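Local atomic coordinates of glycosyl hydrolase family 62 protein (Coprinopsis cinerea, PDB entry 5B6T), a protein that hydrolyses alpha-L-arabinofuranosyl linkages, probably releasing arabinose side groups from arabinoxylan, as a glycoside hydrolase of family 62. Residues A[88-93]-A[273-278]. Residues are numbered along the deposited sequence; the frame is centred on the assembly and turned at random.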
loop_
_atom_site.group_PDB
_atom_site.type_symbol
_atom_site.label_atom_id
_atom_site.label_comp_id
_atom_site.label_asym_id
_atom_site.label_seq_id
_atom_site.Cartn_x
_atom_site.Cartn_y
_atom_site.Cartn_z
ATOM N N TYR A 88 -8.778 -10.888 2.543
ATOM C CA TYR A 88 -9.889 -11.733 2.944
ATOM C C TYR A 88 -9.683 -12.114 4.380
ATOM O O TYR A 88 -8.665 -12.758 4.723
ATOM C CB TYR A 88 -9.918 -12.981 2.062
ATOM C CG TYR A 88 -11.041 -13.939 2.324
ATOM C CD1 TYR A 88 -12.355 -13.629 1.966
ATOM C CD2 TYR A 88 -10.780 -15.182 2.830
ATOM C CE1 TYR A 88 -13.388 -14.526 2.180
ATOM C CE2 TYR A 88 -11.798 -16.086 3.049
ATOM C CZ TYR A 88 -13.096 -15.755 2.723
ATOM O OH TYR A 88 -14.109 -16.696 2.895
ATOM N N PHE A 89 -10.622 -11.735 5.237
ATOM C CA PHE A 89 -10.542 -12.083 6.656
ATOM C C PHE A 89 -11.259 -13.405 6.839
ATOM O O PHE A 89 -12.490 -13.473 7.012
ATOM C CB PHE A 89 -11.130 -11.000 7.561
ATOM C CG PHE A 89 -10.816 -11.213 9.009
ATOM C CD1 PHE A 89 -9.540 -10.984 9.482
ATOM C CD2 PHE A 89 -11.769 -11.713 9.891
ATOM C CE1 PHE A 89 -9.215 -11.213 10.793
ATOM C CE2 PHE A 89 -11.455 -11.932 11.222
ATOM C CZ PHE A 89 -10.187 -11.695 11.675
ATOM N N ALA A 90 -10.481 -14.472 6.742
ATOM C CA ALA A 90 -11.038 -15.822 6.611
ATOM C C ALA A 90 -11.972 -16.227 7.750
ATOM O O ALA A 90 -13.011 -16.851 7.480
ATOM C CB ALA A 90 -9.913 -16.818 6.418
ATOM N N PRO A 91 -11.665 -15.849 9.000
ATOM C CA PRO A 91 -12.584 -16.286 10.088
ATOM C C PRO A 91 -14.029 -15.780 9.945
ATOM O O PRO A 91 -14.956 -16.432 10.420
ATOM C CB PRO A 91 -11.912 -15.723 11.339
ATOM C CG PRO A 91 -10.450 -15.708 10.986
ATOM C CD PRO A 91 -10.410 -15.293 9.549
ATOM N N GLN A 92 -14.223 -14.669 9.255
ATOM C CA GLN A 92 -15.554 -14.094 9.027
ATOM C C GLN A 92 -16.092 -14.325 7.638
ATOM O O GLN A 92 -17.212 -13.908 7.343
ATOM C CB GLN A 92 -15.516 -12.590 9.287
ATOM C CG GLN A 92 -15.242 -12.282 10.735
ATOM C CD GLN A 92 -14.942 -10.834 10.989
ATOM O OE1 GLN A 92 -15.145 -9.997 10.118
ATOM N NE2 GLN A 92 -14.499 -10.533 12.183
ATOM N N ARG A 93 -15.263 -14.905 6.769
ATOM C CA ARG A 93 -15.652 -15.146 5.372
ATOM C C ARG A 93 -16.072 -13.815 4.736
ATOM O O ARG A 93 -17.053 -13.718 3.979
ATOM C CB ARG A 93 -16.749 -16.226 5.294
ATOM C CG ARG A 93 -16.241 -17.573 5.802
ATOM C CD ARG A 93 -17.317 -18.606 6.094
ATOM N NE ARG A 93 -18.310 -18.700 5.039
ATOM C CZ ARG A 93 -18.260 -19.515 3.981
ATOM N NH1 ARG A 93 -17.234 -20.344 3.771
ATOM N NH2 ARG A 93 -19.255 -19.476 3.101
ATOM N N ASN A 273 -4.315 -14.536 -0.163
ATOM C CA ASN A 273 -5.157 -13.364 -0.035
ATOM C C ASN A 273 -5.740 -13.128 1.334
ATOM O O ASN A 273 -6.479 -12.164 1.488
ATOM C CB ASN A 273 -6.277 -13.421 -1.082
ATOM C CG ASN A 273 -5.714 -13.413 -2.492
ATOM O OD1 ASN A 273 -4.641 -12.856 -2.703
ATOM N ND2 ASN A 273 -6.402 -14.051 -3.439
ATOM N N ASP A 274 -5.388 -13.972 2.300
ATOM C CA ASP A 274 -5.958 -13.867 3.626
ATOM C C ASP A 274 -5.294 -12.823 4.506
ATOM O O ASP A 274 -4.407 -12.085 4.074
ATOM C CB ASP A 274 -6.117 -15.244 4.301
ATOM C CG ASP A 274 -4.852 -15.785 4.917
ATOM O OD1 ASP A 274 -3.839 -15.079 4.981
ATOM O OD2 ASP A 274 -4.879 -16.974 5.350
ATOM N N GLN A 275 -5.771 -12.738 5.740
ATOM C CA GLN A 275 -5.346 -11.714 6.668
ATOM C C GLN A 275 -3.917 -11.833 7.153
ATOM O O GLN A 275 -3.462 -10.966 7.914
ATOM C CB GLN A 275 -6.292 -11.695 7.884
ATOM C CG GLN A 275 -6.201 -12.880 8.820
ATOM C CD GLN A 275 -6.864 -14.158 8.316
ATOM O OE1 GLN A 275 -7.628 -14.170 7.337
ATOM N NE2 GLN A 275 -6.591 -15.270 9.032
ATOM N N THR A 276 -3.220 -12.898 6.763
ATOM C CA THR A 276 -1.800 -13.035 7.143
ATOM C C THR A 276 -0.859 -12.282 6.208
ATOM O O THR A 276 0.348 -12.194 6.485
ATOM C CB THR A 276 -1.347 -14.503 7.248
ATOM O OG1 THR A 276 -1.395 -15.122 5.959
ATOM C CG2 THR A 276 -2.242 -15.270 8.227
ATOM N N LEU A 277 -1.388 -11.725 5.118
ATOM C CA LEU A 277 -0.559 -10.931 4.174
ATOM C C LEU A 277 0.783 -11.630 3.837
ATOM O O LEU A 277 1.878 -11.079 4.015
ATOM C CB LEU A 277 -0.327 -9.499 4.700
ATOM C CG LEU A 277 -1.441 -8.471 4.444
ATOM C CD1 LEU A 277 -1.560 -8.181 2.945
ATOM C CD2 LEU A 277 -2.801 -8.865 5.004
ATOM N N PRO A 278 0.699 -12.854 3.296
ATOM C CA PRO A 278 1.912 -13.584 2.955
ATOM C C PRO A 278 2.477 -13.239 1.590
ATOM O O PRO A 278 1.726 -12.955 0.631
ATOM C CB PRO A 278 1.439 -15.037 2.970
ATOM C CG PRO A 278 0.027 -14.971 2.521
ATOM C CD PRO A 278 -0.505 -13.631 2.965
#
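Gln-275 reaches across to the 3-10 segment 90-92 that follows strand 82-89, where its OE1 accepts the backbone N-H of Ala-90 at 2.9 Å. The bond is nearly straight at the hydrogen (164°), although the donor stands above the amide plane. CG of Gln-275 lies between its own backbone N and carbonyl carbon (chi1 70°) and passes obliquely beside the ring of Phe-89, as does Gln-275 CB, 3.7 Å from Phe-89 CD1. Ring and amide planes are 59° apart. The chain bends at chi2, and the amide and Pro-91 meet tip to tip, with Gln-275 OE1 3.7 Å from Pro-91 CD. That same CD rests on one face of the Phe-89 ring, near its rim. An alanine in place of Gln-275 would probably leave the Ala-90 N-H without this acceptor and open a gap beside Phe-89 and Pro-91. A second, straight bond runs from Tyr-88 N to Asn-273 O (2.8 Å). Beyond it, the chain folds into a type I turn, Asp-274 to Leu-277, where Asp-274 OD1 accepts from both N and OG1 of Thr-276, the former closing an Asx turn. In this five-bladed beta-propeller of GH62, the loop before strand 278-279 thus meets the end of strand 82-89, while Asn-273 ND2 bonds to Tyr-33 O on strand 25-34 and the backbone of Gln-275 is hydrogen-bonded to Cys-148 of strand 142-148.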